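Local atomic coordinates of N-acetylglucosamine-specific lectin (PDB entry 6A7S), a protein that binds calcium and N-acetylated sugars such as N-acetylglucosamine and N-acetylgalactosamine, and probably serves as a C-type lectin. Residues A[86-91]-A[150-155]; A[124-129]-A[136-141]. One frame throughout, in Å; residues are numbered along the deposited sequence.

Interaction 1 (A[86-91]-A[150-155]); sequences HYYWIG and PCICEI. With CA (calcium ion), chain D; NGA (2-acetamido-2-deoxy-beta-D-galactopyranose), chain B.
Pro150 lays its ring over the face of Tyr88, with CG 3.5 Å from the centroid of the Tyr88 ring and only 13° off the ring normal, a CH-pi contact in which the two side chains cross at about a right angle. This is the place in the C-type lectin fold where strand 149-155 of one sheet touches strand 87-95 of the other. The short strands run roughly the same way, 39° apart, and share a single bridge between Trp89 and Cys151. Two hydrogen bonds make it: Trp89 N gives to Pro150 O at 3.0 Å, nearly straight, and Ile152 N returns to Trp89 O at 3.2 Å, more bent.

CG of Tyr88 lies beside the backbone N (chi1 -71°), which sends the ring across the proline, while the Tyr88 OH is hydrogen-bonded to Glu44; Tyr88 CB also packs on Ile152 CG1. Ile90 and Ile152 then run side by side, pointing the same way, and touch through methyls. On the other flank Trp89 CB packs on Cys151 CB at 4.0 Å, and the indole meets Trp49.

Farther along 150-155, Cys153 is tied to Cys56, and Glu154 grips a calcium ion through both carboxylate oxygens, OE2 at 2.4 Å and OE1 at 2.7 Å, alongside Thr65, Glu67 and Glu71. At the opposite end of the contact Tyr87 offers a ring face to the bound N-acetylgalactosamine: the acetamido methyl C8 sits over the ring centre, 3.8 Å from Tyr87 CG.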
loop_
_atom_site.group_PDB
_atom_site.type_symbol
_atom_site.label_atom_id
_atom_site.label_comp_id
_atom_site.label_asym_id
_atom_site.label_seq_id
_atom_site.Cartn_x
_atom_site.Cartn_y
_atom_site.Cartn_z
ATOM N N HIS A 86 -7.331 -20.109 -18.183
ATOM C CA HIS A 86 -7.573 -20.691 -16.897
ATOM C C HIS A 86 -6.413 -20.423 -15.919
ATOM O O HIS A 86 -6.434 -20.900 -14.816
ATOM C CB HIS A 86 -7.975 -22.192 -17.068
ATOM C CG HIS A 86 -6.877 -23.182 -17.363
ATOM N ND1 HIS A 86 -6.347 -23.360 -18.624
ATOM C CD2 HIS A 86 -6.240 -24.099 -16.567
ATOM C CE1 HIS A 86 -5.406 -24.313 -18.588
ATOM N NE2 HIS A 86 -5.320 -24.787 -17.328
ATOM N N TYR A 87 -5.430 -19.604 -16.290
ATOM C CA TYR A 87 -4.468 -19.146 -15.327
ATOM C C TYR A 87 -3.857 -17.816 -15.794
ATOM O O TYR A 87 -3.697 -17.604 -16.980
ATOM C CB TYR A 87 -3.357 -20.177 -15.078
ATOM C CG TYR A 87 -2.616 -20.656 -16.297
ATOM C CD1 TYR A 87 -3.129 -21.689 -17.061
ATOM C CD2 TYR A 87 -1.399 -20.101 -16.699
ATOM C CE1 TYR A 87 -2.500 -22.114 -18.218
ATOM C CE2 TYR A 87 -0.742 -20.537 -17.846
ATOM C CZ TYR A 87 -1.294 -21.561 -18.604
ATOM O OH TYR A 87 -0.691 -22.028 -19.737
ATOM N N TYR A 88 -3.437 -17.017 -14.807
ATOM C CA TYR A 88 -2.748 -15.707 -14.989
ATOM C C TYR A 88 -1.594 -15.595 -13.991
ATOM O O TYR A 88 -1.751 -15.770 -12.792
ATOM C CB TYR A 88 -3.664 -14.526 -14.734
ATOM C CG TYR A 88 -4.714 -14.309 -15.779
ATOM C CD1 TYR A 88 -5.774 -15.196 -15.921
ATOM C CD2 TYR A 88 -4.670 -13.192 -16.608
ATOM C CE1 TYR A 88 -6.741 -14.990 -16.895
ATOM C CE2 TYR A 88 -5.646 -12.958 -17.579
ATOM C CZ TYR A 88 -6.681 -13.867 -17.726
ATOM O OH TYR A 88 -7.620 -13.645 -18.707
ATOM N N TRP A 89 -0.410 -15.298 -14.517
ATOM C CA TRP A 89 0.789 -15.144 -13.659
ATOM C C TRP A 89 0.673 -13.916 -12.750
ATOM O O TRP A 89 0.142 -12.896 -13.174
ATOM C CB TRP A 89 2.032 -15.084 -14.534
ATOM C CG TRP A 89 2.297 -16.312 -15.334
ATOM C CD1 TRP A 89 2.428 -16.395 -16.688
ATOM C CD2 TRP A 89 2.475 -17.646 -14.829
ATOM N NE1 TRP A 89 2.667 -17.683 -17.058
ATOM C CE2 TRP A 89 2.696 -18.472 -15.944
ATOM C CE3 TRP A 89 2.454 -18.217 -13.563
ATOM C CZ2 TRP A 89 2.828 -19.850 -15.837
ATOM C CZ3 TRP A 89 2.659 -19.577 -13.450
ATOM C CH2 TRP A 89 2.874 -20.370 -14.574
ATOM N N ILE A 90 1.204 -14.057 -11.524
ATOM C CA ILE A 90 1.254 -13.015 -10.525
ATOM C C ILE A 90 2.654 -12.964 -9.888
ATOM O O ILE A 90 3.483 -13.833 -10.075
ATOM C CB ILE A 90 0.139 -13.180 -9.454
ATOM C CG1 ILE A 90 0.324 -14.449 -8.606
ATOM C CG2 ILE A 90 -1.261 -13.078 -10.075
ATOM C CD1 ILE A 90 -0.612 -14.531 -7.437
ATOM N N GLY A 91 2.897 -11.947 -9.056
ATOM C CA GLY A 91 4.265 -11.561 -8.666
ATOM C C GLY A 91 4.731 -12.258 -7.421
ATOM O O GLY A 91 5.132 -11.607 -6.430
ATOM N N PRO A 150 -1.262 -15.549 -19.884
ATOM C CA PRO A 150 -1.441 -14.116 -19.626
ATOM C C PRO A 150 -0.975 -13.766 -18.208
ATOM O O PRO A 150 -0.557 -14.658 -17.417
ATOM C CB PRO A 150 -2.935 -13.928 -19.764
ATOM C CG PRO A 150 -3.482 -15.218 -19.164
ATOM C CD PRO A 150 -2.515 -16.292 -19.655
ATOM N N CYS A 151 -0.970 -12.470 -17.901
ATOM C CA CYS A 151 -0.443 -12.014 -16.630
ATOM C C CYS A 151 -1.150 -10.728 -16.183
ATOM O O CYS A 151 -1.955 -10.137 -16.929
ATOM C CB CYS A 151 1.077 -11.886 -16.683
ATOM S SG CYS A 151 1.603 -10.463 -17.697
ATOM N N ILE A 152 -0.864 -10.361 -14.921
ATOM C CA ILE A 152 -1.421 -9.218 -14.250
ATOM C C ILE A 152 -0.275 -8.340 -13.738
ATOM O O ILE A 152 0.512 -8.749 -12.882
ATOM C CB ILE A 152 -2.350 -9.588 -13.094
ATOM C CG1 ILE A 152 -3.400 -10.654 -13.464
ATOM C CG2 ILE A 152 -3.005 -8.300 -12.618
ATOM C CD1 ILE A 152 -4.218 -11.100 -12.300
ATOM N N CYS A 153 -0.216 -7.124 -14.281
ATOM C CA CYS A 153 0.767 -6.135 -13.809
ATOM C C CYS A 153 0.066 -5.111 -12.916
ATOM O O CYS A 153 -1.117 -4.816 -13.075
ATOM C CB CYS A 153 1.397 -5.344 -14.957
ATOM S SG CYS A 153 2.142 -6.329 -16.294
ATOM N N GLU A 154 0.849 -4.510 -12.032
ATOM C CA GLU A 154 0.306 -3.547 -11.071
ATOM C C GLU A 154 1.240 -2.326 -11.009
ATOM O O GLU A 154 2.449 -2.551 -10.976
ATOM C CB GLU A 154 0.250 -4.165 -9.665
ATOM C CG GLU A 154 -0.528 -3.339 -8.633
ATOM C CD GLU A 154 -0.629 -3.921 -7.238
ATOM O OE1 GLU A 154 0.107 -4.923 -6.941
ATOM O OE2 GLU A 154 -1.396 -3.334 -6.404
ATOM N N ILE A 155 0.648 -1.136 -10.890
ATOM C CA ILE A 155 1.363 0.068 -10.398
ATOM C C ILE A 155 0.583 0.667 -9.222
ATOM O O ILE A 155 -0.654 0.671 -9.189
ATOM C CB ILE A 155 1.555 1.118 -11.512
ATOM C CG1 ILE A 155 0.235 1.673 -12.052
ATOM C CG2 ILE A 155 2.434 0.523 -12.605
ATOM C CD1 ILE A 155 0.364 2.866 -13.028
HETATM CA CA CA D . -1.301 -4.976 -4.603
HETATM C C1 NGA B . -2.640 -27.342 -13.467
HETATM C C2 NGA B . -1.725 -26.268 -12.862
HETATM C C3 NGA B . -0.568 -27.177 -12.467
HETATM C C4 NGA B . -1.131 -28.351 -11.607
HETATM C C5 NGA B . -2.432 -28.967 -12.100
HETATM C C6 NGA B . -3.055 -30.147 -11.309
HETATM C C7 NGA B . -0.975 -24.072 -13.659
HETATM C C8 NGA B . -0.334 -23.403 -14.867
HETATM N N2 NGA B . -1.214 -25.359 -13.863
HETATM O O1 NGA B . -3.217 -27.288 -14.742
HETATM O O3 NGA B . 0.474 -26.424 -11.867
HETATM O O4 NGA B . -1.242 -27.726 -10.337
HETATM O O5 NGA B . -3.386 -27.902 -12.389
HETATM O O6 NGA B . -2.086 -31.214 -11.262
HETATM O O7 NGA B . -1.173 -23.525 -12.600
HETATM O O HOH W 1 -2.562 -3.168 -3.460
#

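Interaction 2 (A[124-129]-A[136-141]); sequences GCLDYL and WQWNDH. With NGA (2-acetamido-2-deoxy-beta-D-galactopyranose), chain B.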
loop_
_atom_site.group_PDB
_atom_site.type_symbol
_atom_site.label_atom_id
_atom_site.label_comp_id
_atom_site.label_asym_id
_atom_site.label_seq_id
_atom_site.Cartn_x
_atom_site.Cartn_y
_atom_site.Cartn_z
ATOM N N GLY A 124 7.861 -23.429 -7.129
ATOM C CA GLY A 124 7.550 -22.857 -8.407
ATOM C C GLY A 124 7.181 -21.383 -8.342
ATOM O O GLY A 124 7.643 -20.648 -7.476
ATOM N N CYS A 125 6.316 -20.982 -9.283
ATOM C CA CYS A 125 5.870 -19.591 -9.502
ATOM C C CYS A 125 4.343 -19.536 -9.418
ATOM O O CYS A 125 3.661 -20.484 -9.812
ATOM C CB CYS A 125 6.305 -19.117 -10.879
ATOM S SG CYS A 125 8.077 -18.743 -10.967
ATOM N N LEU A 126 3.794 -18.430 -8.926
ATOM C CA LEU A 126 2.397 -18.423 -8.581
ATOM C C LEU A 126 1.585 -17.882 -9.755
ATOM O O LEU A 126 2.019 -16.971 -10.509
ATOM C CB LEU A 126 2.143 -17.608 -7.313
ATOM C CG LEU A 126 2.295 -18.369 -6.000
ATOM C CD1 LEU A 126 3.763 -18.532 -5.612
ATOM C CD2 LEU A 126 1.534 -17.645 -4.915
ATOM N N ASP A 127 0.388 -18.457 -9.866
ATOM C CA ASP A 127 -0.663 -17.959 -10.731
ATOM C C ASP A 127 -1.980 -17.917 -9.966
ATOM O O ASP A 127 -2.079 -18.415 -8.887
ATOM C CB ASP A 127 -0.763 -18.757 -12.030
ATOM C CG ASP A 127 -0.931 -20.269 -11.864
ATOM O OD1 ASP A 127 -1.446 -20.666 -10.813
ATOM O OD2 ASP A 127 -0.638 -21.002 -12.856
ATOM N N TYR A 128 -2.931 -17.138 -10.483
ATOM C CA TYR A 128 -4.305 -17.392 -10.206
ATOM C C TYR A 128 -4.714 -18.530 -11.119
ATOM O O TYR A 128 -4.384 -18.492 -12.284
ATOM C CB TYR A 128 -5.190 -16.166 -10.457
ATOM C CG TYR A 128 -5.281 -15.278 -9.253
ATOM C CD1 TYR A 128 -4.323 -14.296 -9.020
ATOM C CD2 TYR A 128 -6.274 -15.433 -8.317
ATOM C CE1 TYR A 128 -4.365 -13.493 -7.893
ATOM C CE2 TYR A 128 -6.343 -14.622 -7.190
ATOM C CZ TYR A 128 -5.370 -13.662 -6.963
ATOM O OH TYR A 128 -5.394 -12.890 -5.838
ATOM N N LEU A 129 -5.369 -19.551 -10.572
ATOM C CA LEU A 129 -5.715 -20.720 -11.365
ATOM C C LEU A 129 -7.216 -20.958 -11.242
ATOM O O LEU A 129 -7.806 -20.783 -10.198
ATOM C CB LEU A 129 -4.936 -21.931 -10.835
ATOM C CG LEU A 129 -5.271 -23.323 -11.408
ATOM C CD1 LEU A 129 -4.928 -23.406 -12.885
ATOM C CD2 LEU A 129 -4.472 -24.402 -10.658
ATOM N N TRP A 136 -10.189 -19.654 -9.209
ATOM C CA TRP A 136 -9.454 -18.374 -9.270
ATOM C C TRP A 136 -8.844 -18.059 -7.917
ATOM O O TRP A 136 -9.203 -17.084 -7.257
ATOM C CB TRP A 136 -10.375 -17.257 -9.800
ATOM C CG TRP A 136 -10.660 -17.383 -11.266
ATOM C CD1 TRP A 136 -11.898 -17.490 -11.836
ATOM C CD2 TRP A 136 -9.722 -17.424 -12.358
ATOM N NE1 TRP A 136 -11.794 -17.567 -13.194
ATOM C CE2 TRP A 136 -10.475 -17.553 -13.541
ATOM C CE3 TRP A 136 -8.327 -17.448 -12.459
ATOM C CZ2 TRP A 136 -9.873 -17.651 -14.794
ATOM C CZ3 TRP A 136 -7.735 -17.586 -13.685
ATOM C CH2 TRP A 136 -8.504 -17.682 -14.844
ATOM N N GLN A 137 -7.913 -18.935 -7.513
ATOM C CA GLN A 137 -7.163 -18.846 -6.306
ATOM C C GLN A 137 -5.710 -19.186 -6.651
ATOM O O GLN A 137 -5.416 -19.631 -7.728
ATOM C CB GLN A 137 -7.761 -19.741 -5.218
ATOM C CG GLN A 137 -9.173 -19.338 -4.794
ATOM C CD GLN A 137 -9.859 -20.417 -3.975
ATOM O OE1 GLN A 137 -10.208 -21.466 -4.510
ATOM N NE2 GLN A 137 -10.064 -20.173 -2.679
ATOM N N TRP A 138 -4.772 -18.984 -5.725
ATOM C CA TRP A 138 -3.403 -19.135 -6.083
ATOM C C TRP A 138 -2.982 -20.631 -6.181
ATOM O O TRP A 138 -3.441 -21.448 -5.408
ATOM C CB TRP A 138 -2.515 -18.469 -5.037
ATOM C CG TRP A 138 -2.823 -17.061 -4.664
ATOM C CD1 TRP A 138 -3.565 -16.116 -5.310
ATOM C CD2 TRP A 138 -2.238 -16.431 -3.531
ATOM N NE1 TRP A 138 -3.528 -14.947 -4.612
ATOM C CE2 TRP A 138 -2.709 -15.108 -3.523
ATOM C CE3 TRP A 138 -1.405 -16.887 -2.504
ATOM C CZ2 TRP A 138 -2.368 -14.232 -2.496
ATOM C CZ3 TRP A 138 -1.037 -16.003 -1.511
ATOM C CH2 TRP A 138 -1.537 -14.699 -1.503
ATOM N N ASN A 139 -2.117 -20.930 -7.153
ATOM C CA ASN A 139 -1.422 -22.194 -7.300
ATOM C C ASN A 139 0.055 -21.898 -7.520
ATOM O O ASN A 139 0.392 -20.848 -8.101
ATOM C CB ASN A 139 -1.972 -23.076 -8.430
ATOM C CG ASN A 139 -1.166 -24.355 -8.630
ATOM O OD1 ASN A 139 -0.916 -25.126 -7.690
ATOM N ND2 ASN A 139 -0.702 -24.544 -9.853
ATOM N N ASP A 140 0.905 -22.835 -7.061
ATOM C CA ASP A 140 2.295 -22.833 -7.412
ATOM C C ASP A 140 2.495 -23.788 -8.588
ATOM O O ASP A 140 2.181 -24.990 -8.509
ATOM C CB ASP A 140 3.233 -23.176 -6.241
ATOM C CG ASP A 140 2.895 -24.410 -5.423
ATOM O OD1 ASP A 140 1.770 -24.987 -5.579
ATOM O OD2 ASP A 140 3.803 -24.810 -4.613
ATOM N N HIS A 141 3.026 -23.216 -9.677
ATOM C CA HIS A 141 3.325 -23.966 -10.882
ATOM C C HIS A 141 4.817 -24.237 -10.963
ATOM O O HIS A 141 5.631 -23.311 -10.885
ATOM C CB HIS A 141 2.885 -23.227 -12.138
ATOM C CG HIS A 141 2.944 -24.076 -13.351
ATOM N ND1 HIS A 141 2.031 -25.119 -13.570
ATOM C CD2 HIS A 141 3.800 -24.057 -14.396
ATOM C CE1 HIS A 141 2.345 -25.698 -14.697
ATOM N NE2 HIS A 141 3.389 -25.027 -15.269
HETATM C C1 NGA B . -2.640 -27.342 -13.467
HETATM C C2 NGA B . -1.725 -26.268 -12.862
HETATM C C3 NGA B . -0.568 -27.177 -12.467
HETATM C C4 NGA B . -1.131 -28.351 -11.607
HETATM C C5 NGA B . -2.432 -28.967 -12.100
HETATM C C6 NGA B . -3.055 -30.147 -11.309
HETATM C C7 NGA B . -0.975 -24.072 -13.659
HETATM C C8 NGA B . -0.334 -23.403 -14.867
HETATM N N2 NGA B . -1.214 -25.359 -13.863
HETATM O O1 NGA B . -3.217 -27.288 -14.742
HETATM O O3 NGA B . 0.474 -26.424 -11.867
HETATM O O4 NGA B . -1.242 -27.726 -10.337
HETATM O O5 NGA B . -3.386 -27.902 -12.389
HETATM O O6 NGA B . -2.086 -31.214 -11.262
HETATM O O7 NGA B . -1.173 -23.525 -12.600
#
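Gly124 brings its CA to within 3.2 Å of His141 O in a CA-H...O contact, at the start of the ladder that pairs the two strands. Cys125, disulfide-bonded to Cys144, follows as a hydrogen-bonded pair with His141, and His141 N reaches Cys125 O at 2.8 Å. Leu126 lies on the same face as Trp138 and sets CD2 against Trp138 CE3, the two side chains crossing at a slant. Asp127 turns to the other face, where its carboxylate approaches the sugar: OD2 is 2.6 Å from O7 of N-acetylgalactosamine. This antiparallel pair forms one wall of the sugar site of the C-type lectin domain, with Lys118 from the preceding loop. In Asn139, the hydrogen-bonded partner of Asp127, CG lies opposite the backbone N (chi1 176°), which brings ND2 to both O3 and O7 of the sugar, while Lys118 NZ is hydrogen-bonded to OD1. Asn139 and Asp140 are also ligands of a second calcium ion in this protein. His141 ND1 shares a 2.7 Å hydrogen bond with the same O3, Thr147 is hydrogen-bonded to its NE2, and the acetamido methyl C8 lies over one face of the imidazole.

Tyr128 returns to the face of Leu126. Trp138 stands edge-on to its ring, planes at 89°, and NE1 donates to Tyr128 OH at 3.0 Å, the hydroxyl lying in the indole plane; Asp72 is the second partner of that OH. Leu129 closes the walk opposite both Trp136 and Gln137, a G1 beta bulge. Its CD2 packs 3.6 Å from Asn139 CB, and its CD1 comes 3.8 Å from the sugar O7.

In the fold
The centres of interactions 1 and 2 lie 10 Å apart, and strand 87-95 joins them: it pairs antiparallel with strand 125-131 in the five-stranded sheet, while its other flank meets strand 149-155 of the four-stranded sheet. Tyr88 O to Tyr128 N, at 2.9 Å, is a probable hydrogen bond directly between the two contacts. Along the chain both segments of interaction 2 fall between those of interaction 1, and strand 149-155 comes next after strand 137-141. Both contacts reach the same N-acetylgalactosamine, so residues from 86-91, 124-129 and 136-141 all contact its acetamido group, whereas the calcium on Glu154 belongs to the far end of interaction 1.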